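Local coordinates for ESX-1 secretion-associated protein EspB (PDB 7P0Z) that is secreted by the mycobacterial ESX-1 system and assembles into a seven-subunit, channel-like structure, consistent with a role in protein transport, at residues Thr133-Ala138 with Ala229-Leu234; Gln218-Arg223 with Leu262-Thr267; Gly224-Ala229 with Ala252-Thr257; Glu235-Ala238 with Asp242-Glu245. One frame throughout, in Å; residues are numbered along the deposited sequence.

Contact 1. Residues Thr133-Ala138 with Ala229-Leu234; sequences TDLKTA and ADIVEL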
loop_
_atom_site.group_PDB
_atom_site.type_symbol
_atom_site.label_atom_id
_atom_site.label_comp_id
_atom_site.label_asym_id
_atom_site.label_seq_id
_atom_site.Cartn_x
_atom_site.Cartn_y
_atom_site.Cartn_z
ATOM N N THR A 133 7.250 22.104 41.607
ATOM C CA THR A 133 8.562 22.324 41.025
ATOM C C THR A 133 8.725 21.633 39.683
ATOM O O THR A 133 9.447 22.134 38.823
ATOM C CB THR A 133 9.639 21.888 41.990
ATOM O OG1 THR A 133 9.424 20.523 42.332
ATOM C CG2 THR A 133 9.583 22.746 43.201
ATOM N N ASP A 134 8.089 20.491 39.467
ATOM C CA ASP A 134 8.121 19.946 38.117
ATOM C C ASP A 134 7.349 20.826 37.152
ATOM O O ASP A 134 7.800 21.067 36.031
ATOM C CB ASP A 134 7.579 18.535 38.087
ATOM C CG ASP A 134 8.523 17.558 38.696
ATOM O OD1 ASP A 134 9.742 17.809 38.636
ATOM O OD2 ASP A 134 8.059 16.532 39.233
ATOM N N LEU A 135 6.191 21.323 37.569
ATOM C CA LEU A 135 5.450 22.251 36.730
ATOM C C LEU A 135 6.217 23.543 36.537
ATOM O O LEU A 135 6.256 24.088 35.433
ATOM C CB LEU A 135 4.085 22.537 37.335
ATOM C CG LEU A 135 2.903 21.633 37.030
ATOM C CD1 LEU A 135 2.559 21.733 35.595
ATOM C CD2 LEU A 135 3.205 20.201 37.393
ATOM N N LYS A 136 6.825 24.062 37.595
ATOM C CA LYS A 136 7.568 25.304 37.448
ATOM C C LYS A 136 8.773 25.118 36.545
ATOM O O LYS A 136 9.103 26.007 35.764
ATOM C CB LYS A 136 7.976 25.841 38.813
ATOM C CG LYS A 136 6.859 26.549 39.505
ATOM C CD LYS A 136 7.114 26.707 40.977
ATOM C CE LYS A 136 8.196 27.706 41.273
ATOM N NZ LYS A 136 8.359 27.832 42.742
ATOM N N THR A 137 9.423 23.964 36.616
ATOM C CA THR A 137 10.534 23.688 35.720
ATOM C C THR A 137 10.067 23.610 34.279
ATOM O O THR A 137 10.648 24.242 33.387
ATOM C CB THR A 137 11.213 22.391 36.125
ATOM O OG1 THR A 137 11.397 22.389 37.538
ATOM C CG2 THR A 137 12.542 22.278 35.479
ATOM N N ALA A 138 9.019 22.834 34.032
ATOM C CA ALA A 138 8.497 22.709 32.685
ATOM C C ALA A 138 8.125 24.065 32.116
ATOM O O ALA A 138 8.503 24.402 30.993
ATOM C CB ALA A 138 7.291 21.784 32.681
ATOM N N ALA A 229 2.988 32.154 35.326
ATOM C CA ALA A 229 2.148 32.973 36.184
ATOM C C ALA A 229 0.974 32.175 36.727
ATOM O O ALA A 229 0.608 32.320 37.894
ATOM C CB ALA A 229 1.661 34.198 35.424
ATOM N N ASP A 230 0.363 31.333 35.905
ATOM C CA ASP A 230 -0.733 30.514 36.406
ATOM C C ASP A 230 -0.260 29.529 37.456
ATOM O O ASP A 230 -1.004 29.185 38.372
ATOM C CB ASP A 230 -1.402 29.772 35.266
ATOM C CG ASP A 230 -2.534 30.538 34.686
ATOM O OD1 ASP A 230 -2.633 31.740 34.997
ATOM O OD2 ASP A 230 -3.324 29.951 33.926
ATOM N N ILE A 231 0.965 29.048 37.335
ATOM C CA ILE A 231 1.463 28.102 38.319
ATOM C C ILE A 231 1.775 28.815 39.618
ATOM O O ILE A 231 1.511 28.292 40.705
ATOM C CB ILE A 231 2.680 27.352 37.757
ATOM C CG1 ILE A 231 2.249 26.468 36.593
ATOM C CG2 ILE A 231 3.341 26.511 38.811
ATOM C CD1 ILE A 231 3.388 25.883 35.828
ATOM N N VAL A 232 2.332 30.016 39.535
ATOM C CA VAL A 232 2.554 30.799 40.741
ATOM C C VAL A 232 1.232 31.138 41.409
ATOM O O VAL A 232 1.092 31.047 42.635
ATOM C CB VAL A 232 3.371 32.049 40.409
ATOM C CG1 VAL A 232 3.519 32.897 41.618
ATOM C CG2 VAL A 232 4.724 31.615 39.974
ATOM N N GLU A 233 0.232 31.494 40.617
ATOM C CA GLU A 233 -1.098 31.692 41.165
ATOM C C GLU A 233 -1.599 30.454 41.875
ATOM O O GLU A 233 -2.084 30.530 43.004
ATOM C CB GLU A 233 -2.069 32.077 40.063
ATOM C CG GLU A 233 -2.039 33.543 39.767
ATOM C CD GLU A 233 -2.589 34.331 40.920
ATOM O OE1 GLU A 233 -3.476 33.799 41.614
ATOM O OE2 GLU A 233 -2.140 35.475 41.133
ATOM N N LEU A 234 -1.555 29.312 41.210
ATOM C CA LEU A 234 -2.146 28.127 41.801
ATOM C C LEU A 234 -1.433 27.760 43.086
ATOM O O LEU A 234 -2.071 27.401 44.074
ATOM C CB LEU A 234 -2.114 26.976 40.807
ATOM C CG LEU A 234 -2.825 25.720 41.297
ATOM C CD1 LEU A 234 -4.283 26.012 41.534
ATOM C CD2 LEU A 234 -2.674 24.585 40.324
#
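Lys136 and Ile231 mark the closest backbone approach between two helical segments, with a CA-CA separation of 6.8 Å; they lie on helices 133-143 and 228-237. At that spacing a single branched side chain can bridge the gap, and Ile231 does so with two of its methyl groups. Its CG1 branch stands anti to the carbonyl carbon (chi1 -67°) and runs on nearly straight through chi2, so that CD1 is carried against the backbone of the partner helix. There Ile231 CD1 makes a van der Waals contact with the carbonyl oxygen Leu135 O at 3.4 Å and an apolar one with Leu135 CB at 3.7 Å, at the root of the leucine side chain. The other branch serves the next residue along: Ile231 CG2 meets Lys136 CG at 3.6 Å, where the two side chains run at a slant to one another. Only the aliphatic base of the lysine is engaged in this way. Its chain then bends at chi3, and the ammonium end makes a long, weak ion pair with Glu235, one helical turn beyond Ile231. Leu135 and Ile231 are both buried, while Lys136 closes the more exposed border. Around this joint, Phe132 packs on Ile231 and Leu234, and helix 244-268 packs on both helices, through Ser258 on Leu135 and through Leu250 and Tyr254 on Leu234.

Contact 2. Residues Gln218-Arg223 with Leu262-Thr267; sequences QLWARR and LSEYNT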
loop_
_atom_site.group_PDB
_atom_site.type_symbol
_atom_site.label_atom_id
_atom_site.label_comp_id
_atom_site.label_asym_id
_atom_site.label_seq_id
_atom_site.Cartn_x
_atom_site.Cartn_y
_atom_site.Cartn_z
ATOM N N GLN A 218 6.394 25.379 18.839
ATOM C CA GLN A 218 6.601 26.222 20.002
ATOM C C GLN A 218 5.348 27.015 20.333
ATOM O O GLN A 218 4.953 27.104 21.497
ATOM C CB GLN A 218 7.778 27.152 19.767
ATOM C CG GLN A 218 8.111 28.016 20.954
ATOM C CD GLN A 218 8.575 27.210 22.151
ATOM O OE1 GLN A 218 9.059 26.097 22.013
ATOM N NE2 GLN A 218 8.445 27.782 23.328
ATOM N N LEU A 219 4.695 27.579 19.324
ATOM C CA LEU A 219 3.465 28.309 19.603
ATOM C C LEU A 219 2.382 27.395 20.158
ATOM O O LEU A 219 1.679 27.753 21.112
ATOM C CB LEU A 219 2.971 29.005 18.346
ATOM C CG LEU A 219 3.895 30.106 17.872
ATOM C CD1 LEU A 219 3.240 30.869 16.765
ATOM C CD2 LEU A 219 4.268 31.003 19.005
ATOM N N TRP A 220 2.219 26.225 19.561
ATOM C CA TRP A 220 1.180 25.306 19.992
ATOM C C TRP A 220 1.387 24.889 21.436
ATOM O O TRP A 220 0.437 24.822 22.225
ATOM C CB TRP A 220 1.187 24.094 19.080
ATOM C CG TRP A 220 0.335 23.027 19.527
ATOM C CD1 TRP A 220 -0.951 22.834 19.200
ATOM C CD2 TRP A 220 0.698 21.963 20.391
ATOM N NE1 TRP A 220 -1.429 21.716 19.805
ATOM C CE2 TRP A 220 -0.431 21.161 20.550
ATOM C CE3 TRP A 220 1.871 21.614 21.054
ATOM C CZ2 TRP A 220 -0.428 20.036 21.334
ATOM C CZ3 TRP A 220 1.870 20.507 21.832
ATOM C CH2 TRP A 220 0.726 19.733 21.978
ATOM N N ALA A 221 2.625 24.613 21.799
ATOM C CA ALA A 221 2.919 24.220 23.158
ATOM C C ALA A 221 2.721 25.378 24.110
ATOM O O ALA A 221 2.333 25.183 25.260
ATOM C CB ALA A 221 4.347 23.706 23.249
ATOM N N ARG A 222 3.008 26.585 23.663
ATOM C CA ARG A 222 2.917 27.696 24.582
ATOM C C ARG A 222 1.472 28.033 24.890
ATOM O O ARG A 222 1.152 28.433 26.009
ATOM C CB ARG A 222 3.626 28.896 24.016
ATOM C CG ARG A 222 3.851 29.885 25.042
ATOM C CD ARG A 222 4.603 31.032 24.506
ATOM N NE ARG A 222 4.769 32.035 25.534
ATOM C CZ ARG A 222 5.721 31.944 26.433
ATOM N NH1 ARG A 222 6.509 30.895 26.400
ATOM N NH2 ARG A 222 5.866 32.867 27.365
ATOM N N ARG A 223 0.585 27.888 23.928
ATOM C CA ARG A 223 -0.799 28.136 24.281
ATOM C C ARG A 223 -1.501 26.887 24.775
ATOM O O ARG A 223 -2.679 26.953 25.118
ATOM C CB ARG A 223 -1.600 28.695 23.116
ATOM C CG ARG A 223 -1.839 27.691 22.081
ATOM C CD ARG A 223 -2.697 28.204 20.988
ATOM N NE ARG A 223 -2.753 27.204 19.930
ATOM C CZ ARG A 223 -1.945 27.187 18.877
ATOM N NH1 ARG A 223 -1.034 28.130 18.727
ATOM N NH2 ARG A 223 -2.056 26.233 17.973
ATOM N N LEU A 262 4.059 18.113 27.061
ATOM C CA LEU A 262 5.476 17.830 26.921
ATOM C C LEU A 262 5.738 16.528 26.189
ATOM O O LEU A 262 6.730 16.429 25.470
ATOM C CB LEU A 262 6.148 17.826 28.280
ATOM C CG LEU A 262 6.714 19.180 28.662
ATOM C CD1 LEU A 262 5.632 20.190 28.819
ATOM C CD2 LEU A 262 7.446 19.028 29.956
ATOM N N SER A 263 4.885 15.522 26.333
ATOM C CA SER A 263 5.091 14.319 25.541
ATOM C C SER A 263 4.897 14.611 24.063
ATOM O O SER A 263 5.686 14.166 23.219
ATOM C CB SER A 263 4.143 13.214 25.988
ATOM O OG SER A 263 2.815 13.549 25.655
ATOM N N GLU A 264 3.840 15.349 23.730
ATOM C CA GLU A 264 3.651 15.781 22.352
ATOM C C GLU A 264 4.877 16.524 21.843
ATOM O O GLU A 264 5.387 16.247 20.753
ATOM C CB GLU A 264 2.434 16.681 22.266
ATOM C CG GLU A 264 1.898 16.887 20.897
ATOM C CD GLU A 264 0.956 15.812 20.495
ATOM O OE1 GLU A 264 0.506 15.065 21.381
ATOM O OE2 GLU A 264 0.620 15.734 19.310
ATOM N N TYR A 265 5.354 17.477 22.630
ATOM C CA TYR A 265 6.493 18.283 22.241
ATOM C C TYR A 265 7.714 17.427 21.997
ATOM O O TYR A 265 8.453 17.650 21.041
ATOM C CB TYR A 265 6.785 19.290 23.335
ATOM C CG TYR A 265 7.625 20.449 22.929
ATOM C CD1 TYR A 265 8.998 20.402 23.040
ATOM C CD2 TYR A 265 7.048 21.610 22.478
ATOM C CE1 TYR A 265 9.769 21.474 22.690
ATOM C CE2 TYR A 265 7.800 22.687 22.138
ATOM C CZ TYR A 265 9.159 22.622 22.244
ATOM O OH TYR A 265 9.904 23.711 21.894
ATOM N N ASN A 266 7.949 16.454 22.857
ATOM C CA ASN A 266 9.166 15.682 22.748
ATOM C C ASN A 266 9.125 14.763 21.556
ATOM O O ASN A 266 10.156 14.509 20.936
ATOM C CB ASN A 266 9.397 14.907 24.023
ATOM C CG ASN A 266 9.864 15.783 25.127
ATOM O OD1 ASN A 266 10.186 16.943 24.909
ATOM N ND2 ASN A 266 9.887 15.253 26.334
ATOM N N THR A 267 7.958 14.256 21.203
ATOM C CA THR A 267 8.002 13.370 20.056
ATOM C C THR A 267 7.987 14.139 18.751
ATOM O O THR A 267 8.669 13.753 17.803
ATOM C CB THR A 267 6.866 12.368 20.098
ATOM O OG1 THR A 267 5.623 13.058 20.098
ATOM C CG2 THR A 267 6.991 11.560 21.344
#
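Gln218, Trp220 and Ala221 face Glu264 and Tyr265 in an antiparallel helix-helix contact that is largely buried and joins the end of helix 181-224 to the later part of helix 244-268. The local axes approach to 10.4 Å, and their directions differ by 171°, close to antiparallel. The polar element is one short hydrogen bond: Tyr265 OH donates to Gln218 OE1 over 2.5 Å. The hydroxyl approaches almost straight along the amide C=O, at 174°, and OE1 sits at the edge of the phenol ring, near its plane, while the amide plane stands perpendicular to that ring. At the other end of the amide, Gln218 NE2 bonds to Gln147 OE1 and, weakly, to the carbonyl oxygen Leu142 O. The partners at both ends support this orientation of the amide and would probably make OE1 the better acceptor. Beside this bond Ala221 CB packs 3.5 Å from Tyr265 CD2. With CG anti to the backbone N (chi1 171°), Trp220 swings its six-membered ring to the partner helix, where Trp220 CH2 lies 3.3 Å from Glu264 CG. The two side chains cross at nearly a right angle, and it is the methylene chain of the glutamate, rather than its carboxylate, that meets the indole. Just past this layer, Arg223 forms a salt bridge with Glu259 of a neighbouring subunit, so the helix pair also borders an oligomer interface. Long antiparallel helices packed side by side in this manner typify the helical bundles of PPE domains.

Contact 3. Residues Gly224-Ala229 with Ala252-Thr257; sequences GHPTLA and AEYQET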
loop_
_atom_site.group_PDB
_atom_site.type_symbol
_atom_site.label_atom_id
_atom_site.label_comp_id
_atom_site.label_asym_id
_atom_site.label_seq_id
_atom_site.Cartn_x
_atom_site.Cartn_y
_atom_site.Cartn_z
ATOM N N GLY A 224 -0.845 25.747 24.786
ATOM C CA GLY A 224 -1.485 24.591 25.359
ATOM C C GLY A 224 -1.045 24.242 26.751
ATOM O O GLY A 224 -1.528 23.263 27.313
ATOM N N HIS A 225 -0.144 25.008 27.324
ATOM C CA HIS A 225 0.508 24.668 28.554
ATOM C C HIS A 225 0.294 25.767 29.573
ATOM O O HIS A 225 0.345 26.947 29.225
ATOM C CB HIS A 225 1.989 24.493 28.315
ATOM C CG HIS A 225 2.731 23.843 29.430
ATOM N ND1 HIS A 225 3.470 24.564 30.340
ATOM C CD2 HIS A 225 2.926 22.543 29.736
ATOM C CE1 HIS A 225 4.057 23.737 31.183
ATOM N NE2 HIS A 225 3.747 22.503 30.835
ATOM N N PRO A 226 0.055 25.410 30.831
ATOM C CA PRO A 226 -0.171 26.421 31.861
ATOM C C PRO A 226 1.020 27.338 32.030
ATOM O O PRO A 226 2.162 26.896 32.114
ATOM C CB PRO A 226 -0.411 25.584 33.116
ATOM C CG PRO A 226 -0.858 24.285 32.605
ATOM C CD PRO A 226 -0.150 24.051 31.340
ATOM N N THR A 227 0.731 28.621 32.131
ATOM C CA THR A 227 1.756 29.636 32.215
ATOM C C THR A 227 2.521 29.508 33.529
ATOM O O THR A 227 2.079 28.856 34.467
ATOM C CB THR A 227 1.102 31.002 32.101
ATOM O OG1 THR A 227 0.386 31.064 30.869
ATOM C CG2 THR A 227 2.119 32.099 32.082
ATOM N N LEU A 228 3.707 30.107 33.574
ATOM C CA LEU A 228 4.412 30.243 34.837
ATOM C C LEU A 228 3.626 31.097 35.817
ATOM O O LEU A 228 3.610 30.824 37.022
ATOM C CB LEU A 228 5.787 30.849 34.604
ATOM C CG LEU A 228 6.683 30.920 35.832
ATOM C CD1 LEU A 228 6.778 29.567 36.469
ATOM C CD2 LEU A 228 8.050 31.395 35.477
ATOM N N ALA A 229 2.988 32.154 35.326
ATOM C CA ALA A 229 2.148 32.973 36.184
ATOM C C ALA A 229 0.974 32.175 36.727
ATOM O O ALA A 229 0.608 32.320 37.894
ATOM C CB ALA A 229 1.661 34.198 35.424
ATOM N N ALA A 252 -3.796 18.794 39.978
ATOM C CA ALA A 252 -3.777 17.549 39.233
ATOM C C ALA A 252 -4.085 17.796 37.767
ATOM O O ALA A 252 -3.489 17.164 36.888
ATOM C CB ALA A 252 -4.764 16.553 39.830
ATOM N N GLU A 253 -5.010 18.706 37.472
ATOM C CA GLU A 253 -5.322 18.951 36.069
ATOM C C GLU A 253 -4.151 19.585 35.331
ATOM O O GLU A 253 -3.845 19.206 34.195
ATOM C CB GLU A 253 -6.559 19.819 35.938
ATOM C CG GLU A 253 -7.823 19.040 36.173
ATOM C CD GLU A 253 -9.064 19.850 35.906
ATOM O OE1 GLU A 253 -8.943 21.070 35.686
ATOM O OE2 GLU A 253 -10.159 19.260 35.897
ATOM N N TYR A 254 -3.499 20.562 35.949
ATOM C CA TYR A 254 -2.314 21.141 35.351
ATOM C C TYR A 254 -1.273 20.078 35.094
ATOM O O TYR A 254 -0.686 20.022 34.017
ATOM C CB TYR A 254 -1.712 22.208 36.243
ATOM C CG TYR A 254 -2.409 23.517 36.201
ATOM C CD1 TYR A 254 -3.549 23.697 35.446
ATOM C CD2 TYR A 254 -1.864 24.610 36.841
ATOM C CE1 TYR A 254 -4.161 24.911 35.396
ATOM C CE2 TYR A 254 -2.455 25.816 36.789
ATOM C CZ TYR A 254 -3.600 25.972 36.068
ATOM O OH TYR A 254 -4.177 27.213 36.037
ATOM N N GLN A 255 -1.000 19.257 36.085
ATOM C CA GLN A 255 0.081 18.303 35.961
ATOM C C GLN A 255 -0.221 17.304 34.860
ATOM O O GLN A 255 0.670 16.915 34.092
ATOM C CB GLN A 255 0.278 17.638 37.307
ATOM C CG GLN A 255 1.484 16.825 37.440
ATOM C CD GLN A 255 1.657 16.375 38.851
ATOM O OE1 GLN A 255 0.834 16.677 39.695
ATOM N NE2 GLN A 255 2.733 15.652 39.123
ATOM N N GLU A 256 -1.489 16.938 34.728
ATOM C CA GLU A 256 -1.920 16.159 33.579
ATOM C C GLU A 256 -1.577 16.857 32.279
ATOM O O GLU A 256 -0.797 16.338 31.472
ATOM C CB GLU A 256 -3.419 15.923 33.645
ATOM C CG GLU A 256 -3.937 15.159 32.462
ATOM C CD GLU A 256 -5.416 14.885 32.549
ATOM O OE1 GLU A 256 -6.050 15.336 33.526
ATOM O OE2 GLU A 256 -5.951 14.214 31.645
ATOM N N THR A 257 -2.176 18.025 32.050
ATOM C CA THR A 257 -1.989 18.713 30.780
ATOM C C THR A 257 -0.516 18.935 30.483
ATOM O O THR A 257 -0.100 18.906 29.329
ATOM C CB THR A 257 -2.710 20.051 30.784
ATOM O OG1 THR A 257 -2.270 20.816 31.903
ATOM C CG2 THR A 257 -4.175 19.860 30.866
#
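Pro226, in the connection between helices 181-224 and 228-237 of the PPE-domain helical bundle, meets Tyr254 and Thr257 on helix 244-268. The CA atoms of Pro226 and Tyr254 are 6.7 Å apart, the shortest such distance between the two segments.

The principal interaction is CH-pi. Pro226 CB sits 4.1 Å from the centroid of the Tyr254 ring and only 7° off its normal, so it is above the middle of one face. Pro226 CG extends over the same ring at its near end, 4.0 Å from Tyr254 CD1. The tyrosine ring is brought under the proline by a CG anti to the carbonyl carbon. Leu234 of helix 228-237 packs on the ring at CD2, and Asp230 lies near the hydroxyl end. One aromatic side chain thus touches both the connection and the helix that follows it.

Polar bonds hold the surroundings of the proline. His225 NE2 is hydrogen-bonded to Ser258 OG, which ties the preceding residue to the same long helix. Thr227 occupies the N-cap position of helix 228-237, but its side chain makes no capping bond; the amide Leu228 N is bonded instead by Glu143 OE2 from helix 133-143.

The remaining contacts are van der Waals. Pro226 CD lies over one face of the His225 imidazole, 3.5 Å above its plane and displaced toward the rim, and Pro226 CG meets Thr257 OG1 at 3.8 Å. That hydroxyl donates to the carbonyl oxygen Tyr254 O over 2.8 Å, bent at 113° to the C=O and tilted 30° from the carbonyl plane.

Contact 4. Residues Glu235-Ala238 with Asp242-Glu245; sequences ERLA and DYQE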
loop_
_atom_site.group_PDB
_atom_site.type_symbol
_atom_site.label_atom_id
_atom_site.label_comp_id
_atom_site.label_asym_id
_atom_site.label_seq_id
_atom_site.Cartn_x
_atom_site.Cartn_y
_atom_site.Cartn_z
ATOM N N GLU A 235 -0.113 27.887 43.104
ATOM C CA GLU A 235 0.645 27.610 44.311
ATOM C C GLU A 235 0.226 28.523 45.446
ATOM O O GLU A 235 -0.125 28.060 46.539
ATOM C CB GLU A 235 2.124 27.788 44.026
ATOM C CG GLU A 235 3.004 27.542 45.192
ATOM C CD GLU A 235 4.448 27.744 44.856
ATOM O OE1 GLU A 235 4.740 28.080 43.692
ATOM O OE2 GLU A 235 5.301 27.583 45.749
ATOM N N ARG A 236 0.251 29.832 45.214
ATOM C CA ARG A 236 -0.099 30.749 46.290
ATOM C C ARG A 236 -1.523 30.517 46.767
ATOM O O ARG A 236 -1.754 30.235 47.941
ATOM C CB ARG A 236 0.087 32.183 45.834
ATOM C CG ARG A 236 -0.015 33.158 46.947
ATOM C CD ARG A 236 -1.310 33.890 46.829
ATOM N NE ARG A 236 -1.337 34.740 45.662
ATOM C CZ ARG A 236 -2.449 35.185 45.109
ATOM N NH1 ARG A 236 -3.623 34.827 45.592
ATOM N NH2 ARG A 236 -2.388 35.975 44.058
ATOM N N LEU A 237 -2.488 30.551 45.858
ATOM C CA LEU A 237 -3.854 30.216 46.227
ATOM C C LEU A 237 -3.962 28.840 46.869
ATOM O O LEU A 237 -4.998 28.519 47.446
ATOM C CB LEU A 237 -4.737 30.329 44.995
ATOM C CG LEU A 237 -6.240 30.098 45.105
ATOM C CD1 LEU A 237 -6.985 31.039 44.188
ATOM C CD2 LEU A 237 -6.584 28.672 44.738
ATOM N N ALA A 238 -2.931 28.014 46.788
ATOM C CA ALA A 238 -2.903 26.834 47.635
ATOM C C ALA A 238 -2.197 27.077 48.958
ATOM O O ALA A 238 -2.209 26.196 49.819
ATOM C CB ALA A 238 -2.232 25.672 46.906
ATOM N N ASP A 242 -8.255 27.406 52.664
ATOM C CA ASP A 242 -9.699 27.351 52.481
ATOM C C ASP A 242 -10.133 26.753 51.155
ATOM O O ASP A 242 -11.298 26.363 51.033
ATOM C CB ASP A 242 -10.313 28.746 52.566
ATOM C CG ASP A 242 -9.858 29.648 51.444
ATOM O OD1 ASP A 242 -8.985 29.247 50.650
ATOM O OD2 ASP A 242 -10.396 30.764 51.337
ATOM N N TYR A 243 -9.254 26.707 50.152
ATOM C CA TYR A 243 -9.609 26.375 48.784
ATOM C C TYR A 243 -9.228 24.967 48.383
ATOM O O TYR A 243 -9.636 24.525 47.307
ATOM C CB TYR A 243 -8.954 27.364 47.829
ATOM C CG TYR A 243 -9.817 28.542 47.486
ATOM C CD1 TYR A 243 -11.071 28.359 46.958
ATOM C CD2 TYR A 243 -9.376 29.834 47.696
ATOM C CE1 TYR A 243 -11.858 29.427 46.635
ATOM C CE2 TYR A 243 -10.161 30.909 47.383
ATOM C CZ TYR A 243 -11.399 30.698 46.853
ATOM O OH TYR A 243 -12.187 31.768 46.532
ATOM N N GLN A 244 -8.503 24.247 49.244
ATOM C CA GLN A 244 -7.899 22.963 48.909
ATOM C C GLN A 244 -8.780 22.125 48.009
ATOM O O GLN A 244 -8.323 21.605 46.986
ATOM C CB GLN A 244 -7.615 22.195 50.192
ATOM C CG GLN A 244 -6.613 22.887 51.034
ATOM C CD GLN A 244 -5.301 23.006 50.337
ATOM O OE1 GLN A 244 -4.589 22.023 50.145
ATOM N NE2 GLN A 244 -4.988 24.212 49.896
ATOM N N GLU A 245 -10.065 22.021 48.365
ATOM C CA GLU A 245 -11.042 21.329 47.533
ATOM C C GLU A 245 -10.898 21.691 46.064
ATOM O O GLU A 245 -11.248 20.896 45.189
ATOM C CB GLU A 245 -12.468 21.664 47.976
ATOM C CG GLU A 245 -12.763 21.515 49.466
ATOM C CD GLU A 245 -14.156 22.018 49.849
ATOM O OE1 GLU A 245 -14.690 22.916 49.165
ATOM O OE2 GLU A 245 -14.727 21.495 50.825
#
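The Tyr243 ring is approached obliquely by Leu237, whose CG comes to 4.1 Å from Tyr243 CD2. A second touch lies nearer the tyrosine backbone, where Leu237 CD2 is also 4.1 Å from Tyr243 CB. The two side chains cross at a slant in ordinary van der Waals packing, and the oblique approach to the ring makes it no stack. The leucine is delivered by a CG anti to its own backbone N (chi1 -177°), which brings the end of the side chain nearer residues 242-245.

The other flat group is the Gln244 amide, and here the contact is polar. Gln244 NE2 gives a weak hydrogen bond to the main-chain oxygen Ala238 O, with a long separation of 3.4 Å and an N-H...O angle of 128°, far from straight. The same nitrogen lies 4.0 Å from Ala238 CA. Although the first bond of the glutamine side chain points away from residues 235-238, a bend at chi2 (-62°) folds the chain back and brings the amide to the alanine. The CA atoms of Ala238 and Gln244 are 6.4 Å apart, the minimum for this pair of segments.

Both leucine and alanine also pack on Ala247, one turn further along helix 244-268, so the end region of one helix rests against the beginning of the next. Three residues separate the segments, and the contact is at the surface, 48 Å from the chain's centre. This is a helical hairpin: two antiparallel helices joined by a short loop at the far tip of the elongated PPE-domain bundle.

How the contacts relate
All four contacts belong to the PPE domain and lie on one side of the chain's centre, stepping outward from contact 2 to contact 4, whose centres are 28 Å apart. Contacts 1 and 3, with centres 8 Å apart, share Ala229 and touch through Leu234 and Tyr254. Contact 2 meets contact 1 through Leu262 and Ala138, and contact 3 through Leu262 and His225. Along the chain, contact 4 is nested inside the loop closed by contact 3, itself within that of contact 2. Helix 228-237 is used by contacts 1, 3 and 4, helix 244-268 by contacts 2, 3 and 4. Contacts 1, 3 and 4 thus pack the tip end of the bundle, with contact 2 further in, beside the subunit interface.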